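Local coordinates for AOC_like domain-containing protein (Frankia sp. Cc1.17, PDB 7DVI) that catalyses an exo-selective intermolecular Diels-Alder reaction on non-natural substrates, using an antiparallel barrel of the allene oxide cyclase-like family, at residues 28-33 with 54-59; 84-89 with 103-108. All coordinates share one frame; numbering follows the deposited sequence. Where two conformers were deposited one is given.

Contact 1. Residues 28-33 with 54-59; sequences IWEPQI and DELYDS. With EDO (1,2-ethanediol), chain M; EDO (1,2-ethanediol), chain R.
Glu30 and Leu56 lie side by side on the buried face of an antiparallel strand pair, and Ile28 completes the apolar patch by placing CG2 3.8 Å from Leu56 CG. Here the packing is tight. The Glu30 chain runs out extended, CG anti to the backbone N (chi1 179°), and its carboxylate crosses that of Asp54 with the two planes 65° apart. Glu30 OE2 and Asp54 OD2 are only 2.4 Å apart, a distance at which one of the acids probably holds a proton; Glu30 OE2 also makes a salt bridge to Arg132. The backbones are tied by Trp29 N to Tyr57 O (3.0 Å) and the return bond from Tyr57 N, then by Glu55 N to Pro31 O; with no N-H on the proline, Glu55 O gets no return bond from Pro31 N.

On the other face the cover is looser and partly open to solvent. The edge of the Trp29 six-membered ring is turned toward the face of Tyr57 in an offset edge-to-face pair, centroids 5.4 Å apart, while Pro31 CD sits over one Trp29 face near the rim. Tyr57 OH reaches Glu55 OE1 at a very short 2.5 Å, and Arg61 makes a cation-pi contact with Tyr57.

Past Pro31, exposed Gln32 bends at chi2 (143°) and gives NE2 to the syn lone pair of Asp54 OD1 at 3.1 Å; the same NE2 donates to an ethanediol. Asp54 OD2 instead faces the Glu30 carboxylate, where a proton between the acids, together with Arg132, would probably relieve the gathered negative charge.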
loop_
_atom_site.group_PDB
_atom_site.type_symbol
_atom_site.label_atom_id
_atom_site.label_comp_id
_atom_site.label_asym_id
_atom_site.label_seq_id
_atom_site.Cartn_x
_atom_site.Cartn_y
_atom_site.Cartn_z
ATOM N N ILE A 28 12.996 11.545 14.703
ATOM C CA ILE A 28 14.187 10.820 14.209
ATOM C C ILE A 28 14.975 11.752 13.295
ATOM O O ILE A 28 14.375 12.449 12.454
ATOM C CB ILE A 28 13.817 9.509 13.499
ATOM C CG1 ILE A 28 13.156 8.533 14.473
ATOM C CG2 ILE A 28 15.037 8.935 12.795
ATOM C CD1 ILE A 28 12.403 7.415 13.808
ATOM N N TRP A 29 16.283 11.702 13.463
ATOM C CA TRP A 29 17.302 12.393 12.654
ATOM C C TRP A 29 17.942 11.260 11.854
ATOM O O TRP A 29 18.480 10.316 12.481
ATOM C CB TRP A 29 18.272 13.171 13.591
ATOM C CG TRP A 29 19.378 13.928 12.921
ATOM C CD1 TRP A 29 19.284 15.153 12.318
ATOM C CD2 TRP A 29 20.764 13.537 12.811
ATOM N NE1 TRP A 29 20.500 15.519 11.805
ATOM C CE2 TRP A 29 21.427 14.554 12.094
ATOM C CE3 TRP A 29 21.511 12.439 13.255
ATOM C CZ2 TRP A 29 22.797 14.497 11.822
ATOM C CZ3 TRP A 29 22.856 12.373 12.973
ATOM C CH2 TRP A 29 23.491 13.389 12.260
ATOM N N GLU A 30 17.880 11.330 10.526
ATOM C CA GLU A 30 18.218 10.177 9.645
ATOM C C GLU A 30 19.231 10.615 8.595
ATOM O O GLU A 30 18.870 11.060 7.494
ATOM C CB GLU A 30 16.931 9.588 9.038
ATOM C CG GLU A 30 17.198 8.409 8.110
ATOM C CD GLU A 30 15.972 7.680 7.556
ATOM O OE1 GLU A 30 14.894 7.842 8.142
ATOM O OE2 GLU A 30 16.116 7.020 6.457
ATOM N N PRO A 31 20.544 10.532 8.908
ATOM C CA PRO A 31 21.559 10.859 7.921
ATOM C C PRO A 31 21.768 9.705 6.950
ATOM O O PRO A 31 21.703 8.543 7.392
ATOM C CB PRO A 31 22.823 11.069 8.773
ATOM C CG PRO A 31 22.606 10.168 9.966
ATOM C CD PRO A 31 21.123 10.298 10.242
ATOM N N GLN A 32 22.107 10.064 5.709
ATOM C CA GLN A 32 22.398 9.104 4.629
ATOM C C GLN A 32 23.869 8.716 4.689
ATOM O O GLN A 32 24.681 9.610 4.622
ATOM C CB GLN A 32 22.018 9.737 3.299
ATOM C CG GLN A 32 22.002 8.709 2.178
ATOM C CD GLN A 32 20.885 8.978 1.200
ATOM O OE1 GLN A 32 21.065 9.760 0.273
ATOM N NE2 GLN A 32 19.731 8.334 1.400
ATOM N N ILE A 33 24.196 7.427 4.786
ATOM C CA ILE A 33 25.598 6.947 4.852
ATOM C C ILE A 33 26.065 6.582 3.445
ATOM O O ILE A 33 27.256 6.840 3.078
ATOM C CB ILE A 33 25.715 5.756 5.821
ATOM C CG1 ILE A 33 25.044 6.032 7.167
ATOM C CG2 ILE A 33 27.168 5.325 5.971
ATOM C CD1 ILE A 33 25.568 7.248 7.911
ATOM N N ASP A 54 21.006 4.322 5.454
ATOM C CA ASP A 54 20.801 5.480 6.357
ATOM C C ASP A 54 20.974 4.993 7.782
ATOM O O ASP A 54 20.690 3.816 8.025
ATOM C CB ASP A 54 19.403 6.064 6.289
ATOM C CG ASP A 54 19.071 6.765 4.982
ATOM O OD1 ASP A 54 19.947 6.836 4.143
ATOM O OD2 ASP A 54 17.948 7.257 4.876
ATOM N N GLU A 55 21.462 5.865 8.661
ATOM C CA GLU A 55 21.328 5.657 10.114
ATOM C C GLU A 55 20.101 6.408 10.599
ATOM O O GLU A 55 19.663 7.368 9.936
ATOM C CB GLU A 55 22.575 6.140 10.845
ATOM C CG GLU A 55 23.744 5.201 10.699
ATOM C CD GLU A 55 25.011 5.692 11.389
ATOM O OE1 GLU A 55 25.064 6.870 11.806
ATOM O OE2 GLU A 55 25.915 4.884 11.535
ATOM N N LEU A 56 19.549 5.946 11.705
ATOM C CA LEU A 56 18.484 6.651 12.416
ATOM C C LEU A 56 18.997 6.901 13.836
ATOM O O LEU A 56 19.530 5.952 14.445
ATOM C CB LEU A 56 17.221 5.787 12.458
ATOM C CG LEU A 56 16.377 5.772 11.175
ATOM C CD1 LEU A 56 17.069 4.909 10.141
ATOM C CD2 LEU A 56 14.983 5.257 11.478
ATOM N N TYR A 57 18.713 8.100 14.332
ATOM C CA TYR A 57 18.976 8.563 15.708
ATOM C C TYR A 57 17.643 9.000 16.295
ATOM O O TYR A 57 16.841 9.662 15.598
ATOM C CB TYR A 57 20.055 9.650 15.671
ATOM C CG TYR A 57 21.405 9.139 15.251
ATOM C CD1 TYR A 57 21.726 8.952 13.912
ATOM C CD2 TYR A 57 22.377 8.850 16.204
ATOM C CE1 TYR A 57 22.951 8.434 13.538
ATOM C CE2 TYR A 57 23.606 8.347 15.841
ATOM C CZ TYR A 57 23.894 8.143 14.508
ATOM O OH TYR A 57 25.123 7.684 14.147
ATOM N N ASP A 58 17.390 8.616 17.549
ATOM C CA ASP A 58 16.151 9.018 18.255
ATOM C C ASP A 58 16.243 10.519 18.595
ATOM O O ASP A 58 17.248 11.164 18.254
ATOM C CB ASP A 58 15.888 8.078 19.430
ATOM C CG ASP A 58 16.883 8.226 20.577
ATOM O OD1 ASP A 58 17.484 9.351 20.728
ATOM O OD2 ASP A 58 17.083 7.205 21.267
ATOM N N SER A 59 15.192 11.068 19.189
ATOM C CA SER A 59 15.039 12.512 19.474
ATOM C C SER A 59 16.127 12.974 20.454
ATOM O O SER A 59 16.341 14.174 20.532
ATOM C CB SER A 59 13.680 12.811 19.995
ATOM O OG SER A 59 13.452 12.143 21.224
HETATM C C1 EDO M . 25.551 9.873 0.470
HETATM O O1 EDO M . 25.599 10.428 1.751
HETATM C C2 EDO M . 26.820 9.229 0.106
HETATM O O2 EDO M . 26.676 8.306 -0.964
HETATM C C1 EDO R . 15.185 9.150 -1.869
HETATM O O1 EDO R . 13.843 9.495 -1.749
HETATM C C2 EDO R . 15.738 8.656 -0.582
HETATM O O2 EDO R . 17.164 8.692 -0.518
#

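Contact 2. Residues 84-89 with 103-108; sequences TYYSED and ADFNDV. With EDO (1,2-ethanediol), chain R.
Thr84 N donates to Ala103 O at 2.9 Å, and Ala103 N returns the bond to Thr84 O, also at 2.9 Å, making this the hydrogen-bonded antiparallel pair at the end of the hairpin formed by strands 82-92 and 95-104. Both side chains fall on the same face of the sheet, the one that also carries Tyr86. Ala103 CB rests against the Tyr86 ring, 3.7 Å from CE1, approaching it obliquely.

Just beyond this pair the second strand gives way to the short helix 105-109. Asp104 is its N-cap: OD1 takes the N-H of Asn106 at 2.9 Å, met from above the carboxylate plane (54° out of it), and accepts Val82 N as well, so one oxygen ties the helix start to the neighbouring strand. The turn brings Phe105 beside the start of the first segment, its CB 3.4 Å from Thr84 OG1. With chi1 at -55° that hydroxyl sits beside its own backbone N, and its hydrogen-bond partner is Val82 O rather than anything on the helix.

Tyr86 points its phenol toward two helix side chains, OH lying 3.9 Å from Val108 CG2 and 4.1 Å from Phe105 CD1, at the edge of the Phe105 ring. Trp134 meets the Tyr86 ring edge-to-face, and Tyr71 meets it with planes about 20° apart, so aromatic neighbours hold the tyrosine as well. An ethanediol O1 is modelled 2.4 Å from Tyr86 OH, a separation too short to be taken at face value. The phenol oxygen is thus a polar point in a largely apolar surround, presented to a small bound molecule, consistent with a pocket lining.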
loop_
_atom_site.group_PDB
_atom_site.type_symbol
_atom_site.label_atom_id
_atom_site.label_comp_id
_atom_site.label_asym_id
_atom_site.label_seq_id
_atom_site.Cartn_x
_atom_site.Cartn_y
_atom_site.Cartn_z
ATOM N N THR A 84 6.479 6.909 -7.028
ATOM C CA THR A 84 7.786 6.316 -6.718
ATOM C C THR A 84 7.550 5.203 -5.676
ATOM O O THR A 84 6.910 5.487 -4.635
ATOM C CB THR A 84 8.723 7.436 -6.234
ATOM O OG1 THR A 84 8.759 8.465 -7.229
ATOM C CG2 THR A 84 10.138 6.966 -6.028
ATOM N N TYR A 85 8.095 4.019 -5.934
ATOM C CA TYR A 85 7.895 2.838 -5.057
ATOM C C TYR A 85 9.156 2.583 -4.267
ATOM O O TYR A 85 10.194 2.289 -4.883
ATOM C CB TYR A 85 7.452 1.613 -5.842
ATOM C CG TYR A 85 6.793 0.587 -4.947
ATOM C CD1 TYR A 85 5.456 0.715 -4.627
ATOM C CD2 TYR A 85 7.531 -0.421 -4.335
ATOM C CE1 TYR A 85 4.833 -0.191 -3.792
ATOM C CE2 TYR A 85 6.915 -1.352 -3.504
ATOM C CZ TYR A 85 5.567 -1.220 -3.226
ATOM O OH TYR A 85 4.938 -2.084 -2.375
ATOM N N TYR A 86 9.012 2.643 -2.938
ATOM C CA TYR A 86 10.084 2.446 -1.945
ATOM C C TYR A 86 9.889 1.076 -1.256
ATOM O O TYR A 86 8.734 0.639 -0.987
ATOM C CB TYR A 86 10.025 3.530 -0.870
ATOM C CG TYR A 86 10.485 4.881 -1.312
ATOM C CD1 TYR A 86 9.625 5.728 -1.997
ATOM C CD2 TYR A 86 11.765 5.339 -1.013
ATOM C CE1 TYR A 86 10.041 6.976 -2.424
ATOM C CE2 TYR A 86 12.171 6.619 -1.400
ATOM C CZ TYR A 86 11.322 7.411 -2.144
ATOM O OH TYR A 86 11.716 8.651 -2.558
ATOM N N SER A 87 10.997 0.407 -1.021
ATOM C CA SER A 87 11.084 -0.842 -0.230
ATOM C C SER A 87 12.327 -0.786 0.646
ATOM O O SER A 87 13.435 -0.567 0.066
ATOM C CB SER A 87 11.145 -2.033 -1.124
ATOM O OG SER A 87 10.781 -3.182 -0.406
ATOM N N GLU A 88 12.169 -1.065 1.937
ATOM C CA GLU A 88 13.322 -1.060 2.842
ATOM C C GLU A 88 13.119 -2.020 4.038
ATOM O O GLU A 88 11.977 -2.346 4.401
ATOM C CB GLU A 88 13.581 0.353 3.356
ATOM C CG GLU A 88 12.494 0.901 4.192
ATOM C CD GLU A 88 12.569 2.390 4.403
ATOM O OE1 GLU A 88 13.711 2.899 4.648
ATOM O OE2 GLU A 88 11.471 2.997 4.460
ATOM N N ASP A 89 14.224 -2.287 4.696
ATOM C CA ASP A 89 14.263 -3.020 5.994
ATOM C C ASP A 89 15.021 -2.164 7.020
ATOM O O ASP A 89 16.159 -1.749 6.720
ATOM C CB ASP A 89 14.861 -4.383 5.749
ATOM C CG ASP A 89 14.062 -5.150 4.714
ATOM O OD1 ASP A 89 12.911 -5.469 5.010
ATOM O OD2 ASP A 89 14.596 -5.367 3.603
ATOM N N ALA A 103 5.254 6.942 -2.680
ATOM C CA ALA A 103 5.441 8.371 -2.402
ATOM C C ALA A 103 5.409 9.150 -3.746
ATOM O O ALA A 103 5.879 8.645 -4.801
ATOM C CB ALA A 103 6.747 8.561 -1.674
ATOM N N ASP A 104 4.844 10.331 -3.687
ATOM C CA ASP A 104 4.958 11.339 -4.777
ATOM C C ASP A 104 6.352 11.959 -4.691
ATOM O O ASP A 104 6.664 12.625 -3.676
ATOM C CB ASP A 104 3.836 12.368 -4.670
ATOM C CG ASP A 104 3.831 13.405 -5.808
ATOM O OD1 ASP A 104 4.796 13.435 -6.637
ATOM O OD2 ASP A 104 2.862 14.145 -5.864
ATOM N N PHE A 105 7.192 11.741 -5.688
ATOM C CA PHE A 105 8.559 12.333 -5.706
ATOM C C PHE A 105 8.522 13.874 -5.591
ATOM O O PHE A 105 9.476 14.457 -5.018
ATOM C CB PHE A 105 9.342 11.801 -6.892
ATOM C CG PHE A 105 10.829 11.899 -6.745
ATOM C CD1 PHE A 105 11.503 11.114 -5.825
ATOM C CD2 PHE A 105 11.563 12.759 -7.545
ATOM C CE1 PHE A 105 12.884 11.174 -5.711
ATOM C CE2 PHE A 105 12.939 12.819 -7.433
ATOM C CZ PHE A 105 13.598 12.045 -6.502
ATOM N N ASN A 106 7.418 14.504 -5.973
ATOM C CA ASN A 106 7.235 15.975 -5.863
ATOM C C ASN A 106 7.112 16.334 -4.390
ATOM O O ASN A 106 7.807 17.280 -3.975
ATOM C CB ASN A 106 6.059 16.461 -6.710
ATOM C CG ASN A 106 6.361 16.322 -8.191
ATOM O OD1 ASN A 106 7.513 16.409 -8.590
ATOM N ND2 ASN A 106 5.349 16.063 -8.996
ATOM N N ASP A 107 6.334 15.551 -3.623
ATOM C CA ASP A 107 6.166 15.714 -2.159
ATOM C C ASP A 107 7.535 15.553 -1.510
ATOM O O ASP A 107 7.923 16.373 -0.646
ATOM C CB ASP A 107 5.155 14.702 -1.615
ATOM C CG ASP A 107 3.721 15.145 -1.774
ATOM O OD1 ASP A 107 3.530 16.265 -2.262
ATOM O OD2 ASP A 107 2.819 14.387 -1.368
ATOM N N VAL A 108 8.291 14.554 -1.958
ATOM C CA VAL A 108 9.658 14.317 -1.439
ATOM C C VAL A 108 10.480 15.600 -1.595
ATOM O O VAL A 108 10.993 16.125 -0.579
ATOM C CB VAL A 108 10.344 13.134 -2.129
ATOM C CG1 VAL A 108 11.786 13.013 -1.653
ATOM C CG2 VAL A 108 9.593 11.823 -1.891
HETATM C C1 EDO R . 15.185 9.150 -1.869
HETATM O O1 EDO R . 13.843 9.495 -1.749
HETATM C C2 EDO R . 15.738 8.656 -0.582
HETATM O O2 EDO R . 17.164 8.692 -0.518
#

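In the fold
Contacts 1 and 2 sit on two separate hairpins, strands 22-37/49-57 and 82-92/95-104, of the same closed antiparallel barrel, their centres about 17 Å apart and their nearest atoms about 5 Å apart. One ethanediol spans the gap, accepting from Gln32 NE2 at one end and lying, at a doubtfully short distance, by Tyr86 OH at the other. Charge joins them too: Arg132 pairs with Glu30 and with Glu88, while Thr67 packs on Glu30 and hydrogen-bonds to Glu88. A bound dimethyl sulfoxide lies about 3 Å from the Glu30 side chain, and one lies about 4 Å from that of Tyr86. These molecules probably come from the crystallisation liquor but may mark the barrel pocket, consistent with a substrate site here.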